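Side-chain contacts in aminomethyltransferase (Bartonella henselae, PDB 3GIR), which belongs to the aminomethyltransferase family and pairs a large N-terminal part built on mixed and antiparallel sheets with a C-terminal beta-barrel domain: residues 71-76 with 384-389; 96-101 with 140-145; 117-122 with 153-158; 265-270 with 276-281. All coordinates share one frame; numbering follows the deposited sequence.

Contact 1. Residues 71-76 with 384-389; sequences HTRAHA and PFVEQR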
# COMPACT_ATOMS: atom_id res chain seq x y z
N HIS A 71 -8.96 0.00 17.44
CA HIS A 71 -10.21 -0.60 16.99
C HIS A 71 -10.03 -1.58 15.85
O HIS A 71 -10.62 -2.68 15.83
CB HIS A 71 -11.27 0.47 16.68
CG HIS A 71 -12.58 -0.13 16.26
ND1 HIS A 71 -13.56 -0.47 17.18
CD2 HIS A 71 -13.04 -0.51 15.04
CE1 HIS A 71 -14.59 -0.99 16.52
NE2 HIS A 71 -14.29 -1.06 15.24
N THR A 72 -9.17 -1.23 14.89
CA THR A 72 -8.92 -2.05 13.72
C THR A 72 -8.28 -3.35 14.11
O THR A 72 -8.60 -4.40 13.56
CB THR A 72 -8.07 -1.28 12.64
OG1 THR A 72 -8.73 -0.04 12.29
CG2 THR A 72 -7.83 -2.06 11.40
N ARG A 73 -7.36 -3.30 15.07
CA ARG A 73 -6.66 -4.51 15.47
C ARG A 73 -7.53 -5.43 16.37
O ARG A 73 -7.21 -6.63 16.48
CB ARG A 73 -5.35 -4.19 16.12
CG ARG A 73 -4.30 -3.57 15.17
CD ARG A 73 -2.92 -4.15 15.34
NE ARG A 73 -1.89 -3.41 14.65
CZ ARG A 73 -1.66 -3.49 13.34
NH1 ARG A 73 -2.34 -4.32 12.58
NH2 ARG A 73 -0.77 -2.70 12.79
N ALA A 74 -8.54 -4.87 17.00
CA ALA A 74 -9.43 -5.62 17.93
C ALA A 74 -10.76 -6.05 17.33
O ALA A 74 -11.39 -7.02 17.83
CB ALA A 74 -9.63 -4.78 19.19
N HIS A 75 -11.22 -5.37 16.27
CA HIS A 75 -12.58 -5.44 15.78
C HIS A 75 -12.59 -5.38 14.25
O HIS A 75 -11.98 -6.20 13.61
CB HIS A 75 -13.48 -4.35 16.44
CG HIS A 75 -13.62 -4.51 17.91
ND1 HIS A 75 -14.25 -5.61 18.49
CD2 HIS A 75 -13.14 -3.77 18.93
CE1 HIS A 75 -14.14 -5.52 19.81
NE2 HIS A 75 -13.46 -4.41 20.10
N ALA A 76 -13.24 -4.36 13.66
CA ALA A 76 -13.23 -4.20 12.21
C ALA A 76 -13.28 -2.69 11.92
O ALA A 76 -14.13 -1.96 12.43
CB ALA A 76 -14.43 -4.89 11.59
N PRO A 384 8.05 -6.70 10.22
CA PRO A 384 7.20 -5.66 10.78
C PRO A 384 7.43 -5.47 12.27
O PRO A 384 8.00 -6.32 12.97
CB PRO A 384 5.78 -6.18 10.54
CG PRO A 384 5.98 -7.67 10.58
CD PRO A 384 7.34 -7.99 10.09
N PHE A 385 6.95 -4.35 12.80
CA PHE A 385 6.98 -4.11 14.21
C PHE A 385 5.98 -4.93 14.98
O PHE A 385 6.18 -5.23 16.18
CB PHE A 385 6.70 -2.63 14.49
CG PHE A 385 7.80 -1.68 14.08
CD1 PHE A 385 7.74 -0.95 12.87
CD2 PHE A 385 8.89 -1.48 14.92
CE1 PHE A 385 8.75 -0.05 12.51
CE2 PHE A 385 9.86 -0.56 14.57
CZ PHE A 385 9.83 0.10 13.36
N VAL A 386 4.83 -5.18 14.36
CA VAL A 386 3.74 -5.92 14.96
C VAL A 386 3.47 -7.14 14.06
O VAL A 386 3.43 -7.07 12.85
CB VAL A 386 2.47 -4.98 15.10
CG1 VAL A 386 1.25 -5.79 15.53
CG2 VAL A 386 2.75 -3.82 16.05
N GLU A 387 3.19 -8.27 14.71
CA GLU A 387 3.00 -9.53 14.05
C GLU A 387 1.81 -9.47 13.08
O GLU A 387 0.77 -8.95 13.44
CB GLU A 387 2.67 -10.59 15.11
CG GLU A 387 2.90 -12.04 14.67
CD GLU A 387 2.32 -13.07 15.69
OE1 GLU A 387 2.05 -12.69 16.87
OE2 GLU A 387 2.13 -14.24 15.29
N GLN A 388 2.03 -9.97 11.86
CA GLN A 388 0.98 -10.02 10.86
C GLN A 388 0.04 -11.17 11.12
O GLN A 388 0.49 -12.16 11.67
CB GLN A 388 1.54 -10.09 9.46
CG GLN A 388 2.32 -8.77 9.15
CD GLN A 388 3.14 -8.89 7.90
OE1 GLN A 388 3.41 -9.97 7.42
NE2 GLN A 388 3.53 -7.73 7.35
N ARG A 389 -1.26 -10.94 10.82
CA ARG A 389 -2.32 -11.90 11.12
C ARG A 389 -3.20 -12.14 9.87
O ARG A 389 -4.44 -12.21 9.92
CB ARG A 389 -3.09 -11.47 12.39
CG ARG A 389 -2.14 -11.45 13.64
CD ARG A 389 -2.84 -11.23 15.00
NE ARG A 389 -3.04 -9.82 15.27
CZ ARG A 389 -2.11 -8.93 15.65
NH1 ARG A 389 -2.48 -7.67 15.80
NH2 ARG A 389 -0.82 -9.27 15.87

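Contact 2. Residues 96-101 with 140-145; sequences EFLSYA and FMLVAN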
# COMPACT_ATOMS: atom_id res chain seq x y z
N GLU A 96 0.51 -10.78 -22.47
CA GLU A 96 1.74 -10.34 -22.99
C GLU A 96 2.03 -8.85 -22.67
O GLU A 96 3.12 -8.46 -22.33
CB GLU A 96 1.70 -10.55 -24.52
CG GLU A 96 1.62 -12.00 -24.88
CD GLU A 96 0.23 -12.69 -24.88
OE1 GLU A 96 -0.85 -12.07 -24.59
OE2 GLU A 96 0.23 -13.93 -25.15
N PHE A 97 1.00 -8.03 -22.72
CA PHE A 97 1.17 -6.65 -22.36
C PHE A 97 1.65 -6.52 -20.89
O PHE A 97 2.61 -5.77 -20.58
CB PHE A 97 -0.12 -5.90 -22.56
CG PHE A 97 -0.14 -4.59 -21.83
CD1 PHE A 97 0.84 -3.60 -22.02
CD2 PHE A 97 -1.15 -4.36 -20.90
CE1 PHE A 97 0.79 -2.45 -21.30
CE2 PHE A 97 -1.12 -3.22 -20.12
CZ PHE A 97 -0.20 -2.27 -20.33
N LEU A 98 0.99 -7.24 -19.99
CA LEU A 98 1.30 -7.15 -18.56
C LEU A 98 2.68 -7.63 -18.24
O LEU A 98 3.36 -7.04 -17.41
CB LEU A 98 0.20 -7.80 -17.68
CG LEU A 98 -1.07 -6.95 -17.66
CD1 LEU A 98 -2.19 -7.87 -17.12
CD2 LEU A 98 -0.91 -5.67 -16.79
N SER A 99 3.12 -8.67 -18.95
CA SER A 99 4.49 -9.19 -18.71
C SER A 99 5.58 -8.30 -19.28
O SER A 99 6.73 -8.43 -18.91
CB SER A 99 4.60 -10.61 -19.28
OG SER A 99 3.57 -11.42 -18.82
N TYR A 100 5.23 -7.38 -20.14
CA TYR A 100 6.14 -6.32 -20.57
C TYR A 100 6.08 -5.09 -19.68
O TYR A 100 7.10 -4.53 -19.25
CB TYR A 100 5.80 -5.94 -21.99
CG TYR A 100 6.51 -4.71 -22.48
CD1 TYR A 100 7.89 -4.72 -22.65
CD2 TYR A 100 5.84 -3.55 -22.76
CE1 TYR A 100 8.55 -3.59 -23.07
CE2 TYR A 100 6.50 -2.43 -23.22
CZ TYR A 100 7.89 -2.47 -23.39
OH TYR A 100 8.58 -1.36 -23.78
N ALA A 101 4.86 -4.68 -19.33
CA ALA A 101 4.70 -3.46 -18.55
C ALA A 101 5.23 -3.57 -17.16
O ALA A 101 5.75 -2.60 -16.60
CB ALA A 101 3.20 -2.95 -18.51
N PHE A 140 -7.74 -8.52 -16.38
CA PHE A 140 -6.98 -8.29 -15.13
C PHE A 140 -7.38 -6.95 -14.53
O PHE A 140 -7.94 -6.11 -15.20
CB PHE A 140 -5.47 -8.21 -15.42
CG PHE A 140 -4.84 -9.51 -15.92
CD1 PHE A 140 -4.01 -10.24 -15.13
CD2 PHE A 140 -5.04 -9.89 -17.27
CE1 PHE A 140 -3.41 -11.36 -15.61
CE2 PHE A 140 -4.47 -11.04 -17.75
CZ PHE A 140 -3.65 -11.77 -16.93
N MET A 141 -7.08 -6.76 -13.27
CA MET A 141 -7.36 -5.50 -12.57
C MET A 141 -6.03 -5.09 -11.92
O MET A 141 -5.26 -5.91 -11.40
CB MET A 141 -8.41 -5.66 -11.44
CG MET A 141 -8.90 -4.42 -10.84
SD MET A 141 -9.97 -3.52 -12.03
CE MET A 141 -11.50 -4.53 -11.98
N LEU A 142 -5.76 -3.81 -11.99
CA LEU A 142 -4.67 -3.16 -11.25
C LEU A 142 -5.28 -2.16 -10.28
O LEU A 142 -6.24 -1.42 -10.61
CB LEU A 142 -3.72 -2.40 -12.21
CG LEU A 142 -2.78 -3.24 -13.05
CD1 LEU A 142 -2.19 -2.49 -14.32
CD2 LEU A 142 -1.65 -3.78 -12.16
N VAL A 143 -4.71 -2.08 -9.09
CA VAL A 143 -5.05 -0.97 -8.17
C VAL A 143 -3.83 -0.09 -7.98
O VAL A 143 -2.79 -0.60 -7.55
CB VAL A 143 -5.55 -1.55 -6.82
CG1 VAL A 143 -5.94 -0.40 -5.86
CG2 VAL A 143 -6.83 -2.44 -6.99
N ALA A 144 -4.00 1.20 -8.30
CA ALA A 144 -2.94 2.23 -8.34
C ALA A 144 -3.10 3.16 -7.18
O ALA A 144 -4.23 3.45 -6.75
CB ALA A 144 -3.04 3.03 -9.64
N ASN A 145 -2.00 3.71 -6.70
CA ASN A 145 -2.10 4.72 -5.66
C ASN A 145 -2.68 6.02 -6.10
O ASN A 145 -2.47 6.45 -7.24
CB ASN A 145 -0.67 4.98 -5.12
CG ASN A 145 -0.20 3.92 -4.23
OD1 ASN A 145 0.74 3.11 -4.59
ND2 ASN A 145 -0.83 3.83 -3.06

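Contact 3. Residues 117-122 with 153-158; sequences SYLLNE and FAELEK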
# COMPACT_ATOMS: atom_id res chain seq x y z
N SER A 117 3.22 -5.86 -7.08
CA SER A 117 4.19 -5.58 -8.12
C SER A 117 4.48 -4.08 -8.17
O SER A 117 4.08 -3.31 -7.28
CB SER A 117 3.74 -6.07 -9.49
OG SER A 117 4.83 -6.19 -10.37
N TYR A 118 5.18 -3.66 -9.21
CA TYR A 118 5.49 -2.24 -9.38
C TYR A 118 5.77 -1.89 -10.82
O TYR A 118 6.32 -2.70 -11.57
CB TYR A 118 6.70 -1.82 -8.48
CG TYR A 118 7.63 -2.90 -8.07
CD1 TYR A 118 8.44 -3.52 -9.00
CD2 TYR A 118 7.78 -3.27 -6.74
CE1 TYR A 118 9.33 -4.50 -8.60
CE2 TYR A 118 8.65 -4.28 -6.37
CZ TYR A 118 9.42 -4.86 -7.31
OH TYR A 118 10.35 -5.83 -6.98
N LEU A 119 5.41 -0.68 -11.17
CA LEU A 119 5.70 -0.11 -12.46
C LEU A 119 7.11 0.51 -12.35
O LEU A 119 7.32 1.42 -11.58
CB LEU A 119 4.65 0.96 -12.75
CG LEU A 119 4.64 1.51 -14.13
CD1 LEU A 119 4.14 0.45 -15.21
CD2 LEU A 119 3.81 2.87 -14.18
N LEU A 120 8.06 0.05 -13.17
CA LEU A 120 9.43 0.58 -13.10
C LEU A 120 9.70 1.48 -14.25
O LEU A 120 9.18 1.24 -15.38
CB LEU A 120 10.37 -0.60 -13.17
CG LEU A 120 10.27 -1.62 -12.10
CD1 LEU A 120 11.34 -2.67 -12.42
CD2 LEU A 120 10.44 -1.08 -10.68
N ASN A 121 10.54 2.48 -14.01
CA ASN A 121 11.12 3.24 -15.12
C ASN A 121 12.34 2.54 -15.68
O ASN A 121 12.71 1.46 -15.24
CB ASN A 121 11.39 4.67 -14.72
CG ASN A 121 12.49 4.83 -13.65
OD1 ASN A 121 13.37 4.02 -13.54
ND2 ASN A 121 12.38 5.90 -12.89
N GLU A 122 12.99 3.19 -16.68
CA GLU A 122 14.08 2.59 -17.44
C GLU A 122 15.30 2.31 -16.56
O GLU A 122 16.06 1.38 -16.84
CB GLU A 122 14.54 3.47 -18.66
N PHE A 153 -1.75 5.48 -15.40
CA PHE A 153 -2.61 5.22 -16.54
C PHE A 153 -1.93 5.68 -17.85
O PHE A 153 -1.87 4.91 -18.81
CB PHE A 153 -3.96 5.88 -16.40
CG PHE A 153 -4.88 5.60 -17.58
CD1 PHE A 153 -5.56 4.39 -17.67
CD2 PHE A 153 -5.01 6.52 -18.57
CE1 PHE A 153 -6.39 4.15 -18.77
CE2 PHE A 153 -5.82 6.26 -19.67
CZ PHE A 153 -6.50 5.10 -19.73
N ALA A 154 -1.34 6.86 -17.85
CA ALA A 154 -0.70 7.36 -19.08
C ALA A 154 0.46 6.46 -19.51
O ALA A 154 0.61 6.14 -20.69
CB ALA A 154 -0.29 8.78 -18.90
N GLU A 155 1.25 6.01 -18.55
CA GLU A 155 2.38 5.18 -18.83
C GLU A 155 1.97 3.77 -19.27
O GLU A 155 2.54 3.19 -20.23
CB GLU A 155 3.36 5.15 -17.67
CG GLU A 155 4.59 4.27 -17.95
CD GLU A 155 5.50 4.81 -19.10
OE1 GLU A 155 5.50 6.05 -19.34
OE2 GLU A 155 6.14 3.92 -19.75
N LEU A 156 0.93 3.21 -18.63
CA LEU A 156 0.46 1.89 -19.05
C LEU A 156 -0.07 1.91 -20.49
O LEU A 156 0.18 1.02 -21.25
CB LEU A 156 -0.64 1.42 -18.06
CG LEU A 156 -0.10 0.91 -16.72
CD1 LEU A 156 -1.22 0.83 -15.67
CD2 LEU A 156 0.56 -0.46 -16.78
N GLU A 157 -0.79 2.98 -20.81
CA GLU A 157 -1.36 3.21 -22.15
C GLU A 157 -0.23 3.26 -23.19
O GLU A 157 -0.32 2.66 -24.26
CB GLU A 157 -2.11 4.53 -22.17
CG GLU A 157 -3.31 4.57 -22.91
CD GLU A 157 -4.08 5.88 -22.77
OE1 GLU A 157 -5.29 5.78 -22.98
OE2 GLU A 157 -3.50 6.99 -22.50
N LYS A 158 0.88 3.94 -22.88
CA LYS A 158 2.00 3.95 -23.81
C LYS A 158 2.65 2.58 -23.93
O LYS A 158 3.04 2.17 -25.00
CB LYS A 158 3.05 4.99 -23.41
CG LYS A 158 2.57 6.44 -23.41
CD LYS A 158 3.65 7.34 -22.82
CE LYS A 158 3.11 8.74 -22.72
NZ LYS A 158 3.91 9.66 -21.83

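Contact 4. Residues 265-270 with 276-281; sequences NDITPD and AALTWA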
# COMPACT_ATOMS: atom_id res chain seq x y z
N ASN A 265 6.77 8.27 0.06
CA ASN A 265 7.52 8.35 1.33
C ASN A 265 8.67 7.37 1.27
O ASN A 265 9.84 7.75 1.06
CB ASN A 265 6.66 7.98 2.53
CG ASN A 265 5.79 9.14 3.04
OD1 ASN A 265 5.24 9.92 2.24
ND2 ASN A 265 5.61 9.21 4.34
N ASP A 266 8.35 6.10 1.39
CA ASP A 266 9.36 5.07 1.49
C ASP A 266 9.91 4.52 0.21
O ASP A 266 10.92 3.85 0.22
CB ASP A 266 8.79 3.91 2.28
CG ASP A 266 8.03 4.38 3.49
OD1 ASP A 266 8.60 5.07 4.39
OD2 ASP A 266 6.80 4.10 3.51
N ILE A 267 9.17 4.68 -0.88
CA ILE A 267 9.60 4.31 -2.21
C ILE A 267 9.23 5.46 -3.11
O ILE A 267 8.16 6.08 -2.93
CB ILE A 267 9.04 2.98 -2.66
CG1 ILE A 267 7.53 2.88 -2.46
CG2 ILE A 267 9.76 1.84 -1.88
CD1 ILE A 267 6.92 1.52 -2.94
N THR A 268 10.07 5.70 -4.12
CA THR A 268 9.88 6.80 -5.03
C THR A 268 10.54 6.38 -6.36
O THR A 268 11.20 5.33 -6.44
CB THR A 268 10.56 8.08 -4.53
OG1 THR A 268 11.96 7.91 -4.70
CG2 THR A 268 10.27 8.37 -3.05
N PRO A 269 10.36 7.18 -7.41
CA PRO A 269 11.05 6.86 -8.66
C PRO A 269 12.57 6.91 -8.59
O PRO A 269 13.22 6.43 -9.51
CB PRO A 269 10.53 7.93 -9.62
CG PRO A 269 9.29 8.30 -9.07
CD PRO A 269 9.47 8.30 -7.58
N ASP A 270 13.10 7.39 -7.46
CA ASP A 270 14.54 7.35 -7.18
C ASP A 270 15.04 6.11 -6.41
O ASP A 270 16.25 5.98 -6.13
CB ASP A 270 14.96 8.68 -6.52
CG ASP A 270 14.85 9.86 -7.50
OD1 ASP A 270 15.24 9.70 -8.68
OD2 ASP A 270 14.36 10.93 -7.10
N ALA A 276 14.97 -0.62 -1.94
CA ALA A 276 13.80 -0.73 -1.11
C ALA A 276 13.54 -2.07 -0.46
O ALA A 276 12.59 -2.23 0.29
CB ALA A 276 12.53 -0.29 -1.97
N ALA A 277 14.42 -3.04 -0.73
CA ALA A 277 14.24 -4.42 -0.25
C ALA A 277 12.87 -4.98 -0.58
O ALA A 277 12.20 -5.59 0.28
CB ALA A 277 14.53 -4.56 1.28
N LEU A 278 12.52 -4.86 -1.87
CA LEU A 278 11.27 -5.35 -2.41
C LEU A 278 11.54 -6.29 -3.61
O LEU A 278 10.60 -6.61 -4.36
CB LEU A 278 10.40 -4.17 -2.80
CG LEU A 278 9.89 -3.20 -1.74
CD1 LEU A 278 9.10 -2.10 -2.43
CD2 LEU A 278 9.00 -3.89 -0.75
N THR A 279 12.78 -6.74 -3.82
CA THR A 279 13.06 -7.59 -4.99
C THR A 279 12.32 -8.92 -4.88
O THR A 279 12.18 -9.59 -5.90
CB THR A 279 14.59 -7.93 -5.19
OG1 THR A 279 15.04 -8.62 -4.02
CG2 THR A 279 15.40 -6.63 -5.42
N TRP A 280 11.88 -9.31 -3.68
CA TRP A 280 11.12 -10.55 -3.46
C TRP A 280 9.87 -10.63 -4.38
O TRP A 280 9.38 -11.71 -4.69
CB TRP A 280 10.69 -10.71 -2.03
CG TRP A 280 9.90 -9.57 -1.45
CD1 TRP A 280 10.39 -8.62 -0.63
CD2 TRP A 280 8.49 -9.31 -1.59
NE1 TRP A 280 9.39 -7.75 -0.25
CE2 TRP A 280 8.22 -8.14 -0.85
CE3 TRP A 280 7.45 -9.92 -2.29
CZ2 TRP A 280 6.94 -7.60 -0.77
CZ3 TRP A 280 6.18 -9.37 -2.19
CH2 TRP A 280 5.96 -8.22 -1.46
N ALA A 281 9.38 -9.46 -4.79
CA ALA A 281 8.19 -9.39 -5.65
C ALA A 281 8.41 -9.88 -7.09
O ALA A 281 7.41 -9.99 -7.84
CB ALA A 281 7.62 -7.94 -5.65

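Contact 1. Residues 71-76 with 384-389
R73, in the last turn of helix 65-74, and R389, in the loop that follows strand 374-381, mark the closest backbone approach, with their CA atoms 9.6 Å apart. No backbone hydrogen bond crosses a gap of this width, and the contact rests on long side chains near the surface. The R73 chain leaves the helix beside its own backbone N and is bent at chi2 (-136°), which carries the guanidinium out to V386. There V386 CG1 lies over one face of that group, displaced to its rim, and R73 NE is 4.0 Å from V386 CG1. R389 comes in at about a right angle. In the conformer given, one of two deposited, its NH1 lies 3.6 Å from R73 CD, with CD near the plane of the R389 guanidinium at its edge. The two guanidinium planes are 83° apart, so the groups do not stack. Although R73 NE and R389 NH1 are only 4.5 Å apart, R73 NH1 and, in this conformer, R389 NH1 both form salt bridges to E218 OE2, which probably offsets their like charge. R73 has a second acidic partner, E257, at NH2, and R73 NH1 also hydrogen-bonds to T216 O. V386 adds a backbone hydrogen bond to E257, at the end of helix 248-257, so the loop beyond strand 374-381 is joined to helix 65-74 both directly and through helix 248-257.

Contact 2. Residues 96-101 with 140-145
L98 packs on F140 and L142 in a buried, wholly apolar helix-on-sheet contact, where helix 94-101 lies against strand 139-144 within an antiparallel sheet. No hydrogen bond crosses between the two segments, and their nearest CA atoms, those of L98 and F140, are 9.0 Å apart, which leaves the interval to be filled by side chains. The two methyls of L98 divide the work. CD1 sits over one face of the F140 ring, 3.5 Å from the ring centroid and 19° off the ring normal, a geometry that meets the definition of a CH-pi contact. The methyl is displaced toward the root of the ring: L98 CD1 is 3.3 Å from F140 CG, a tight approach, but 4.2 Å from F140 CZ. With CG beside the backbone N (chi1 -66°), F140 lays its ring across that methyl, and the two side chains run antiparallel alongside one another. The second methyl, L98 CD2, touches L142 CD1 at 4.2 Å. F140 and L142 project from the same face of the strand, as alternate residues do, while M141 between them points away and packs on L86. The result is a two-layer alpha/beta sandwich, its helices laid on one face of the sheet. Neighbouring strands complete the layer: L132 of strand 126-136 touches L98, F140 and L142, and V89 of strand 85-90 reaches L98 and L142. Helix 149-159 flanks the same patch, with its L156 against L142.

Contact 3. Residues 117-122 with 153-158
L119 points from strand 114-120 toward helix 149-159 and splits its two methyls between consecutive helix residues, E155 and L156. One branch, L119 CD1, meets L156 CD2 at 4.0 Å. The other, L119 CD2, rests on the aliphatic part of the glutamate, 4.1 Å from E155 CG and 4.2 Å from E155 CB. In both pairs the side chains run at a slant to each other, and each contact is at ordinary van der Waals distance, without strain. L119 reaches the helix because its CG stands opposite the backbone N (chi1 -170°), which extends the chain before it forks. L156 starts in a different direction, since its first bond does not aim at the strand; its chi1 of -77° swings CG, and with it CD2, toward the strand. This is strand-to-helix packing in an antiparallel sheet that carries helices 94-101 and 149-159 on one side, and strand 114-120 is an outermost strand of that sheet within the chain. L119 is also held from the sheet side by L127 and L130 of strand 126-136, whereas its neighbour Y118 turns to the other face and packs on P273 and V282. The glutamate is amphipathic in its use: with CG anti to the backbone N (chi1 -180°), CB and CG lie along the leucine, and the bend at chi2 turns the carboxylate toward R159, where E155 OE2 forms a salt bridge with R159 NE. R159 in turn gives NH2 to L120 O, a polar link between helix and strand alongside the apolar one, and L119 also touches the R159 side chain.

Contact 4. Residues 265-270 with 276-281
I267 and A276 bring the two loop segments closest, with CA atoms 6.7 Å apart and no backbone hydrogen bond between them. One methyl of I267 makes the contact: CG2 is 3.5 Å from A276 CB, tighter than usual for two carbons, and 4.0 Å from L278 CD1. A chi1 of 50° puts I267 CG1 between its backbone N and carbonyl carbon and leaves CG2 on the N side, from where it meets A276 and L278 together. The I267 and L278 side chains cross at about a right angle, so they touch at the methyls and not along their lengths. Y116 of strand 114-120 packs on both I267 and L278, while Y355 of strand 349-356 packs on I267 and A276. Local turns shape the chain on either segment: T268 OG1 accepts from D270 N at 3.0 Å, and L278 O accepts from A281 N at 3.1 Å as a 3-10 turn begins. L278 O also takes a hydrogen bond from Y118 OH. Beside I267, D266 makes a salt bridge with R255 and hydrogen bonds to T339 and S340 of strand 334-344. The T268 bond defines an ST turn, and the whole is a loop folded on itself in the irregular connection between helices 248-257 and 284-289, lodged between the sheet of strand 114-120 and that of the C-terminal barrel.

Overall arrangement
From the N terminus, residues 71-76 open contact 1, which closes only at 384-389, so the other three contacts all fall within its span. Contact 2 opens next at 96-101 and contact 3 at 117-122; they close in the same order, at 140-145 and 153-158, and therefore cross. Their centres are 8 Å apart, and they touch where helices 94-101 and 149-159 share one antiparallel sheet. Contact 4 follows in series and closes a short loop. It touches contact 3 through Y118, which also packs against A281. Contact 1 lies across the chain's centre from contacts 2 and 3, joining helix 65-74 to the loop beyond the barrel strands.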